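Local coordinates for Serine/threonine-protein kinase BRSK1 (Mus musculus, PDB 5IRI), which phosphorylates proteins on serine and threonine and is probably auto-inhibited through its C-terminal region, which includes the kinase-associated KA1 domain, at residues Asn8-Asp13 and Phe19-Asp24; Ser29-Ile34 and Leu49-Phe54; Ser45-Val48 and Phe54-Glu57; Val100-Ile105 and Glu117-Gln122. All blocks are in the same frame, centred on the assembly; numbering follows the deposited sequence.

Overall arrangement
All four contacts lie in the KA1 domain, a six-stranded antiparallel sheet with helices 27-40 and 109-124 packed on one face. Contact 1 is the hairpin at one edge of the sheet and contact 3 the hairpin at the other, their centres about 21 Å apart. Contact 2 sets helix 27-40 against the hairpin of contact 3 and shares F54 with it, the two centres about 10 Å apart. Contact 4, about 3 Å from the centre of the molecule, packs helix 109-124 on strand 98-106, the sheet neighbour of strand 17-22 from contact 1. The chain builds the first hairpin, then a helix and second hairpin, then strands 71-79 and 98-106 between the hairpins, and ends with helix 109-124.

Contact 1 (Asn8-Asp13 and Phe19-Asp24); sequences NFISLD and FLVLKD
F9 and L20 meet on the helix-facing side of a beta hairpin, strands 9-12 and 17-22, which forms one edge of the KA1 sheet. L20 has CG anti to its backbone N (chi1 180°), and the branch ending in CD1 reaches the rim of the F9 ring, where it lies near the ring plane and 3.5 Å from F9 CD1. The two side chains cross at a slant. Helix 109-124 adds to this patch, with L124 against F9 and L123 against L20.

The other face of the hairpin carries the alternate residues. I10 and V21 pack through their beta carbons, with I10 CB 4.2 Å from V21 CB. One step along, methyl CD2 of L12 lies 4.2 Å from CD1 of the F19 ring. I10 and L12, on the edge strand, are exposed, and F19 beside them is partly so.

Between the two faces runs the backbone pairing. I10 and V21 form one antiparallel hydrogen-bonded pair: V21 N to I10 O is 2.8 Å, and the return bond from I10 N to V21 O is 3.0 Å. L12 and F19 form the second such pair, with F19 N 2.8 Å from L12 O; F9-L22 and S11-L20 are the non-hydrogen-bonded pairs.

Polar side chains mark the margins. S11 OG is hydrogen-bonded to Q120 OE1, linking the edge strand to helix 109-124. Past the strand ends, K23 lays its aliphatic chain beside N8, K23 CD coming within 3.8 Å of N8 CB.

Contact 2 (Ser29-Ile34 and Leu49-Phe54); sequences SIKADI and LSQTSF
K31 and Q51 cross at about a right angle where helix 27-40 faces the turn of the beta hairpin made by strands 44-50 and 53-58. The lysine chain leaves the helix with CG anti to the carbonyl carbon and bends at chi3 (70°), which carries the ammonium group to the turn. There NZ donates twice to one residue: to the side-chain oxygen Q51 OE1 at 2.7 Å and to the backbone oxygen Q51 O at 2.9 Å. Neither is approached squarely. The nitrogen stands 40° out of the plane of the side-chain amide and is tilted less, by 21°, from that of the peptide carbonyl. Q51 folds back at chi2 to bring its amide to the same ammonium group.

Deeper in, the F54 ring lies against the helix side chains. K31 CE reaches F54 CZ at 4.1 Å, and I34 CG2 comes obliquely to F54 CD2 at a looser 4.4 Å. K31 and I34 also touch I77 on strand 71-79, which places this contact over the sheet.

The turn is tied internally by an ST turn, in which T52 N donates to S50 OG at 3.1 Å; S50 OG is also hydrogen-bonded to S53 OG, 3.2 Å away.

Contact 3 (Ser45-Val48 and Phe54-Glu57); sequences SHSV and FRAE
V48 and F54 both send a gamma carbon beside the backbone N, CG2 in the valine and CG in the phenylalanine (chi1 -58°), and the two side chains run next to each other in the same direction. Methyl CG2 of V48 thereby comes 4.0 Å from F54 CE1. H46 uses a different torsion: its CG sits between the backbone N and the carbonyl carbon (chi1 73°), and its ring atom CD2 approaches the phenylalanine at F54 CD1, 4.4 Å away. A third neighbour of that ring is a backbone oxygen, S47 O, in the ring plane at the edge.

H46, F54 and A56 touch helix 27-40, where F38 meets the H46 ring with their planes at about 35° and also touches A56. They belong to the beta hairpin of strands 44-50 and 53-58, whose first strand is an outermost strand of the chain's antiparallel sheet. Pairs S45-E57 and S47-R55 carry the hydrogen bonds. E57 N points at S45 O almost straight, 2.8 Å away, whereas S47 N meets R55 O at 3.0 Å from well above the carbonyl plane.

The opposite face carries S45, S47, R55 and E57. S47 OG lies 3.6 Å from R55 CB. Beyond CB the arginine leads away from strand 44-50, its NE hydrogen-bonded to Q74, while E57, extended past CG, forms a salt bridge with R72.

Contact 4 (Val100-Ile105 and Glu117-Gln122); sequences VTFTLI and ETIQAQ
F102 crosses from the sheet to helix 109-124 and ends on I119. Its CB leaves the strand pointing at the helix, and with CG anti to the carbonyl carbon (chi1 -66°) the ring continues in that direction. Along one side of the ring, CE1 comes 4.3 Å from Q120 CG, an oblique touch by the aliphatic part of the glutamine. Along the other, CE2 sits beside two methyl groups, 3.6 Å from I119 CG2 and 3.7 Å from I119 CD1. At the tip, CZ reaches I119 CG2 at 3.5 Å, so this methyl abuts the outer edge of the ring, near its plane, and does not lie over a face.

The rotamer of I119 accounts for this. Its CG2 is anti to the backbone N while CG1 takes the place beside that N (chi1 -61°), and the isoleucine presents both of its methyls, CG2 and CD1, to CE2. F73 and F38 also touch it, from strand 71-79 and helix 27-40. Around F102 itself stand V75, F112 and V116, so the contact is buried and apolar, with no hydrogen bond between the two segments. The buried amide of Q120 is turned to other partners, OE1 being hydrogen-bonded to S11.

This strand-to-helix packing is part of the hydrophobic core of the KA1 domain, where an antiparallel sheet carries two helices on one face.

Contact 1 (Asn8-Asp13 and Phe19-Asp24)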
# COMPACT_ATOMS: atom_id res chain seq x y z
N ASN A 8 13.32 -13.21 -4.16
CA ASN A 8 12.41 -13.30 -3.02
C ASN A 8 11.48 -12.08 -3.03
O ASN A 8 11.89 -10.95 -3.34
CB ASN A 8 13.18 -13.40 -1.68
CG ASN A 8 13.28 -14.86 -1.12
OD1 ASN A 8 14.08 -15.66 -1.60
ND2 ASN A 8 12.51 -15.18 -0.08
N PHE A 9 10.20 -12.36 -2.80
CA PHE A 9 9.25 -11.44 -2.22
C PHE A 9 8.61 -12.22 -1.09
O PHE A 9 8.36 -13.42 -1.23
CB PHE A 9 8.18 -10.93 -3.26
CG PHE A 9 6.84 -11.67 -3.19
CD1 PHE A 9 5.87 -11.32 -2.23
CD2 PHE A 9 6.55 -12.70 -4.07
CE1 PHE A 9 4.65 -12.02 -2.13
CE2 PHE A 9 5.32 -13.40 -3.97
CZ PHE A 9 4.38 -13.05 -3.00
N ILE A 10 8.38 -11.57 0.04
CA ILE A 10 7.73 -12.19 1.19
C ILE A 10 6.62 -11.26 1.66
O ILE A 10 6.85 -10.06 1.84
CB ILE A 10 8.72 -12.47 2.33
CG1 ILE A 10 9.86 -13.40 1.87
CG2 ILE A 10 8.00 -13.11 3.49
CD1 ILE A 10 11.28 -12.86 2.09
N SER A 11 5.42 -11.81 1.88
CA SER A 11 4.22 -11.03 2.16
C SER A 11 3.62 -11.49 3.48
O SER A 11 3.04 -12.58 3.56
CB SER A 11 3.20 -11.19 1.03
OG SER A 11 1.98 -10.51 1.32
N LEU A 12 3.72 -10.64 4.51
CA LEU A 12 3.25 -10.94 5.86
C LEU A 12 2.00 -10.12 6.20
O LEU A 12 2.09 -8.90 6.41
CB LEU A 12 4.33 -10.66 6.89
CG LEU A 12 3.70 -10.84 8.26
CD1 LEU A 12 3.22 -12.29 8.46
CD2 LEU A 12 4.70 -10.45 9.29
N ASP A 13 0.85 -10.80 6.30
CA ASP A 13 -0.44 -10.18 6.65
C ASP A 13 -0.61 -10.19 8.17
O ASP A 13 -1.43 -10.92 8.73
CB ASP A 13 -1.59 -10.91 5.96
CG ASP A 13 -2.97 -10.24 6.17
OD1 ASP A 13 -3.20 -9.54 7.18
OD2 ASP A 13 -3.85 -10.44 5.30
N PHE A 19 3.09 -6.40 5.55
CA PHE A 19 4.45 -6.10 5.13
C PHE A 19 4.76 -6.82 3.84
O PHE A 19 4.21 -7.89 3.55
CB PHE A 19 5.47 -6.49 6.18
CG PHE A 19 5.25 -5.85 7.51
CD1 PHE A 19 4.30 -6.33 8.37
CD2 PHE A 19 5.99 -4.76 7.89
CE1 PHE A 19 4.09 -5.74 9.60
CE2 PHE A 19 5.78 -4.17 9.12
CZ PHE A 19 4.83 -4.67 9.97
N LEU A 20 5.64 -6.22 3.06
CA LEU A 20 6.17 -6.81 1.85
C LEU A 20 7.68 -6.64 1.87
O LEU A 20 8.17 -5.52 2.03
CB LEU A 20 5.54 -6.16 0.62
CG LEU A 20 5.99 -6.67 -0.73
CD1 LEU A 20 5.95 -8.19 -0.74
CD2 LEU A 20 5.09 -6.12 -1.83
N VAL A 21 8.42 -7.74 1.79
CA VAL A 21 9.89 -7.71 1.82
C VAL A 21 10.40 -8.09 0.44
O VAL A 21 9.91 -9.04 -0.18
CB VAL A 21 10.45 -8.64 2.91
CG1 VAL A 21 11.97 -8.61 2.91
CG2 VAL A 21 9.94 -8.22 4.25
N LEU A 22 11.38 -7.32 -0.06
CA LEU A 22 11.83 -7.37 -1.44
C LEU A 22 13.35 -7.36 -1.46
O LEU A 22 13.98 -6.56 -0.78
CB LEU A 22 11.33 -6.19 -2.25
CG LEU A 22 9.86 -6.11 -2.60
CD1 LEU A 22 9.29 -4.91 -1.93
CD2 LEU A 22 9.73 -5.98 -4.09
N LYS A 23 13.92 -8.21 -2.31
CA LYS A 23 15.33 -8.58 -2.23
C LYS A 23 16.20 -7.86 -3.25
O LYS A 23 17.34 -7.51 -2.94
CB LYS A 23 15.43 -10.10 -2.40
CG LYS A 23 16.80 -10.74 -2.54
CD LYS A 23 16.62 -12.25 -2.78
CE LYS A 23 17.48 -12.77 -3.92
NZ LYS A 23 18.29 -13.97 -3.56
N ASP A 24 15.69 -7.61 -4.47
CA ASP A 24 16.57 -7.04 -5.48
C ASP A 24 15.96 -5.90 -6.28
O ASP A 24 16.42 -5.64 -7.40
CB ASP A 24 17.01 -8.13 -6.44
CG ASP A 24 17.70 -9.25 -5.72
OD1 ASP A 24 18.62 -8.95 -4.93
OD2 ASP A 24 17.29 -10.43 -5.92

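Contact 2 (Ser29-Ile34 and Leu49-Phe54)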
# COMPACT_ATOMS: atom_id res chain seq x y z
N SER A 29 12.46 1.97 -8.34
CA SER A 29 11.48 1.07 -8.94
C SER A 29 10.33 0.78 -8.00
O SER A 29 9.19 0.61 -8.45
CB SER A 29 12.15 -0.24 -9.35
OG SER A 29 13.19 -0.02 -10.28
N ILE A 30 10.59 0.68 -6.70
CA ILE A 30 9.52 0.46 -5.75
C ILE A 30 8.61 1.68 -5.68
O ILE A 30 7.39 1.55 -5.66
CB ILE A 30 10.09 0.13 -4.36
CG1 ILE A 30 10.81 -1.23 -4.39
CG2 ILE A 30 8.99 0.14 -3.30
CD1 ILE A 30 11.61 -1.54 -3.15
N LYS A 31 9.21 2.87 -5.62
CA LYS A 31 8.42 4.09 -5.61
C LYS A 31 7.57 4.17 -6.87
O LYS A 31 6.36 4.42 -6.80
CB LYS A 31 9.33 5.31 -5.48
CG LYS A 31 9.88 5.58 -4.08
CD LYS A 31 10.58 6.94 -4.01
CE LYS A 31 9.58 8.10 -4.13
NZ LYS A 31 10.21 9.46 -4.01
N ALA A 32 8.18 3.91 -8.03
CA ALA A 32 7.41 3.95 -9.27
C ALA A 32 6.23 2.99 -9.20
O ALA A 32 5.08 3.41 -9.39
CB ALA A 32 8.31 3.62 -10.45
N ASP A 33 6.49 1.72 -8.89
CA ASP A 33 5.44 0.70 -8.86
C ASP A 33 4.29 1.09 -7.94
O ASP A 33 3.12 0.91 -8.29
CB ASP A 33 6.03 -0.64 -8.42
CG ASP A 33 6.74 -1.37 -9.53
OD1 ASP A 33 6.42 -1.15 -10.72
OD2 ASP A 33 7.61 -2.19 -9.20
N ILE A 34 4.61 1.59 -6.73
CA ILE A 34 3.55 1.98 -5.79
C ILE A 34 2.69 3.09 -6.38
O ILE A 34 1.46 3.07 -6.29
CB ILE A 34 4.15 2.41 -4.44
CG1 ILE A 34 4.85 1.25 -3.76
CG2 ILE A 34 3.05 2.88 -3.53
CD1 ILE A 34 5.54 1.68 -2.52
N LEU A 49 4.10 11.91 1.68
CA LEU A 49 4.47 12.30 3.03
C LEU A 49 5.96 12.58 3.18
O LEU A 49 6.37 13.33 4.07
CB LEU A 49 4.07 11.20 4.00
CG LEU A 49 3.94 11.51 5.47
CD1 LEU A 49 3.36 12.90 5.68
CD2 LEU A 49 3.02 10.42 6.01
N SER A 50 6.76 12.00 2.30
CA SER A 50 8.20 12.17 2.34
C SER A 50 8.77 11.43 1.15
O SER A 50 8.03 10.81 0.38
CB SER A 50 8.79 11.60 3.62
OG SER A 50 9.08 10.22 3.45
N GLN A 51 10.09 11.47 1.01
CA GLN A 51 10.74 10.85 -0.13
C GLN A 51 10.47 9.35 -0.19
O GLN A 51 10.58 8.75 -1.26
CB GLN A 51 12.23 11.15 -0.07
CG GLN A 51 13.02 10.61 -1.24
CD GLN A 51 12.81 11.43 -2.48
OE1 GLN A 51 12.42 10.91 -3.54
NE2 GLN A 51 13.05 12.73 -2.36
N THR A 52 10.09 8.73 0.95
CA THR A 52 9.80 7.30 0.99
C THR A 52 8.55 6.92 1.79
O THR A 52 8.48 5.80 2.30
CB THR A 52 10.96 6.48 1.60
OG1 THR A 52 11.06 6.77 3.00
CG2 THR A 52 12.28 6.77 0.90
N SER A 53 7.56 7.79 1.94
CA SER A 53 6.32 7.32 2.52
C SER A 53 5.14 8.04 1.88
O SER A 53 5.28 9.13 1.31
CB SER A 53 6.29 7.50 4.03
OG SER A 53 6.37 8.86 4.35
N PHE A 54 3.98 7.40 1.96
CA PHE A 54 2.81 7.88 1.28
C PHE A 54 1.61 7.69 2.18
O PHE A 54 1.62 6.84 3.07
CB PHE A 54 2.57 7.13 -0.03
CG PHE A 54 3.71 7.19 -1.01
CD1 PHE A 54 3.79 8.24 -1.92
CD2 PHE A 54 4.65 6.18 -1.07
CE1 PHE A 54 4.82 8.29 -2.85
CE2 PHE A 54 5.68 6.21 -2.00
CZ PHE A 54 5.78 7.26 -2.89

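Contact 3 (Ser45-Val48 and Phe54-Glu57)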
# COMPACT_ATOMS: atom_id res chain seq x y z
N SER A 45 -7.04 8.06 -4.08
CA SER A 45 -6.20 9.23 -4.19
C SER A 45 -5.12 9.15 -3.12
O SER A 45 -5.34 8.58 -2.05
CB SER A 45 -7.02 10.49 -4.04
OG SER A 45 -8.29 10.15 -3.51
N HIS A 46 -3.95 9.70 -3.41
CA HIS A 46 -2.85 9.60 -2.47
C HIS A 46 -2.16 10.94 -2.29
O HIS A 46 -2.41 11.91 -3.01
CB HIS A 46 -1.86 8.54 -2.92
CG HIS A 46 -1.04 8.94 -4.10
ND1 HIS A 46 -1.48 8.82 -5.40
CD2 HIS A 46 0.23 9.42 -4.18
CE1 HIS A 46 -0.53 9.21 -6.22
NE2 HIS A 46 0.52 9.59 -5.51
N SER A 47 -1.27 10.98 -1.31
CA SER A 47 -0.43 12.13 -1.05
C SER A 47 0.97 11.65 -0.71
O SER A 47 1.16 10.50 -0.30
CB SER A 47 -0.99 12.98 0.09
OG SER A 47 -1.27 12.16 1.22
N VAL A 48 1.95 12.54 -0.87
CA VAL A 48 3.35 12.23 -0.60
C VAL A 48 3.70 12.79 0.77
O VAL A 48 3.64 14.00 0.99
CB VAL A 48 4.28 12.81 -1.67
CG1 VAL A 48 5.72 12.61 -1.28
CG2 VAL A 48 3.99 12.20 -2.99
N PHE A 54 3.98 7.40 1.96
CA PHE A 54 2.81 7.88 1.28
C PHE A 54 1.61 7.69 2.18
O PHE A 54 1.62 6.84 3.07
CB PHE A 54 2.57 7.13 -0.03
CG PHE A 54 3.71 7.19 -1.01
CD1 PHE A 54 3.79 8.24 -1.92
CD2 PHE A 54 4.65 6.18 -1.07
CE1 PHE A 54 4.82 8.29 -2.85
CE2 PHE A 54 5.68 6.21 -2.00
CZ PHE A 54 5.78 7.26 -2.89
N ARG A 55 0.56 8.47 1.93
CA ARG A 55 -0.76 8.20 2.46
C ARG A 55 -1.73 8.02 1.31
O ARG A 55 -1.45 8.38 0.16
CB ARG A 55 -1.24 9.29 3.40
CG ARG A 55 -0.38 9.44 4.63
CD ARG A 55 -1.25 9.59 5.87
NE ARG A 55 -0.44 9.71 7.08
CZ ARG A 55 -0.09 10.86 7.64
NH1 ARG A 55 -0.48 12.01 7.09
NH2 ARG A 55 0.65 10.87 8.74
N ALA A 56 -2.87 7.41 1.61
CA ALA A 56 -3.78 7.02 0.55
C ALA A 56 -5.17 6.86 1.13
O ALA A 56 -5.34 6.34 2.24
CB ALA A 56 -3.33 5.71 -0.10
N GLU A 57 -6.16 7.33 0.36
CA GLU A 57 -7.57 7.17 0.70
C GLU A 57 -8.28 6.43 -0.41
O GLU A 57 -8.20 6.82 -1.58
CB GLU A 57 -8.24 8.51 0.92
CG GLU A 57 -9.56 8.39 1.63
CD GLU A 57 -10.23 9.72 1.85
OE1 GLU A 57 -10.37 10.48 0.86
OE2 GLU A 57 -10.61 10.01 3.01

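Contact 4 (Val100-Ile105 and Glu117-Gln122)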
# COMPACT_ATOMS: atom_id res chain seq x y z
N VAL A 100 8.21 -2.83 2.51
CA VAL A 100 7.10 -1.90 2.35
C VAL A 100 6.08 -2.23 3.43
O VAL A 100 5.57 -3.35 3.49
CB VAL A 100 6.46 -1.97 0.95
CG1 VAL A 100 5.42 -0.90 0.78
CG2 VAL A 100 7.52 -1.83 -0.13
N THR A 101 5.79 -1.26 4.28
CA THR A 101 4.82 -1.41 5.35
C THR A 101 3.52 -0.73 4.94
O THR A 101 3.52 0.44 4.55
CB THR A 101 5.37 -0.82 6.64
OG1 THR A 101 6.72 -1.26 6.82
CG2 THR A 101 4.53 -1.22 7.83
N PHE A 102 2.41 -1.47 5.00
CA PHE A 102 1.07 -0.94 4.74
C PHE A 102 0.35 -0.86 6.08
O PHE A 102 0.07 -1.89 6.70
CB PHE A 102 0.28 -1.81 3.77
CG PHE A 102 0.85 -1.86 2.40
CD1 PHE A 102 1.80 -2.80 2.06
CD2 PHE A 102 0.42 -0.97 1.43
CE1 PHE A 102 2.34 -2.86 0.78
CE2 PHE A 102 0.96 -1.03 0.15
CZ PHE A 102 1.92 -1.98 -0.17
N THR A 103 0.03 0.35 6.52
CA THR A 103 -0.51 0.56 7.85
C THR A 103 -1.91 1.13 7.76
O THR A 103 -2.12 2.18 7.15
CB THR A 103 0.36 1.51 8.65
OG1 THR A 103 1.74 1.15 8.48
CG2 THR A 103 -0.01 1.45 10.09
N LEU A 104 -2.86 0.44 8.38
CA LEU A 104 -4.24 0.89 8.33
C LEU A 104 -4.44 2.03 9.31
O LEU A 104 -4.08 1.92 10.48
CB LEU A 104 -5.17 -0.28 8.64
CG LEU A 104 -6.67 -0.00 8.64
CD1 LEU A 104 -7.09 0.62 7.33
CD2 LEU A 104 -7.38 -1.31 8.87
N ILE A 105 -4.98 3.14 8.81
CA ILE A 105 -5.32 4.30 9.63
C ILE A 105 -6.78 4.28 10.02
O ILE A 105 -7.13 4.49 11.18
CB ILE A 105 -4.95 5.61 8.89
CG1 ILE A 105 -3.44 5.71 8.67
CG2 ILE A 105 -5.39 6.82 9.67
CD1 ILE A 105 -3.02 6.94 7.91
N GLU A 117 -3.35 -5.79 -1.68
CA GLU A 117 -3.02 -6.89 -2.58
C GLU A 117 -2.78 -6.37 -3.99
O GLU A 117 -1.75 -6.66 -4.61
CB GLU A 117 -4.13 -7.93 -2.58
CG GLU A 117 -3.97 -8.95 -1.49
CD GLU A 117 -5.23 -9.72 -1.21
OE1 GLU A 117 -6.27 -9.43 -1.86
OE2 GLU A 117 -5.17 -10.60 -0.33
N THR A 118 -3.74 -5.60 -4.50
CA THR A 118 -3.53 -4.91 -5.76
C THR A 118 -2.16 -4.23 -5.79
O THR A 118 -1.43 -4.35 -6.78
CB THR A 118 -4.65 -3.91 -5.97
OG1 THR A 118 -5.90 -4.58 -5.79
CG2 THR A 118 -4.56 -3.31 -7.36
N ILE A 119 -1.78 -3.57 -4.70
CA ILE A 119 -0.53 -2.83 -4.69
C ILE A 119 0.66 -3.77 -4.73
O ILE A 119 1.58 -3.60 -5.54
CB ILE A 119 -0.47 -1.89 -3.47
CG1 ILE A 119 -1.60 -0.88 -3.52
CG2 ILE A 119 0.83 -1.16 -3.44
CD1 ILE A 119 -1.67 -0.01 -2.30
N GLN A 120 0.68 -4.78 -3.86
CA GLN A 120 1.76 -5.76 -3.90
C GLN A 120 1.89 -6.40 -5.28
O GLN A 120 2.99 -6.77 -5.69
CB GLN A 120 1.54 -6.85 -2.87
CG GLN A 120 1.46 -6.38 -1.45
CD GLN A 120 1.50 -7.53 -0.48
OE1 GLN A 120 0.98 -8.60 -0.75
NE2 GLN A 120 2.15 -7.32 0.66
N ALA A 121 0.77 -6.55 -5.99
CA ALA A 121 0.82 -7.20 -7.30
C ALA A 121 1.68 -6.43 -8.28
O ALA A 121 2.49 -7.01 -9.00
CB ALA A 121 -0.60 -7.37 -7.84
N GLN A 122 1.51 -5.11 -8.33
CA GLN A 122 2.37 -4.33 -9.21
C GLN A 122 3.81 -4.40 -8.75
O GLN A 122 4.72 -4.34 -9.57
CB GLN A 122 1.91 -2.88 -9.25
CG GLN A 122 2.52 -2.07 -10.40
CD GLN A 122 1.90 -2.39 -11.76
OE1 GLN A 122 0.73 -2.08 -12.01
NE2 GLN A 122 2.70 -2.99 -12.65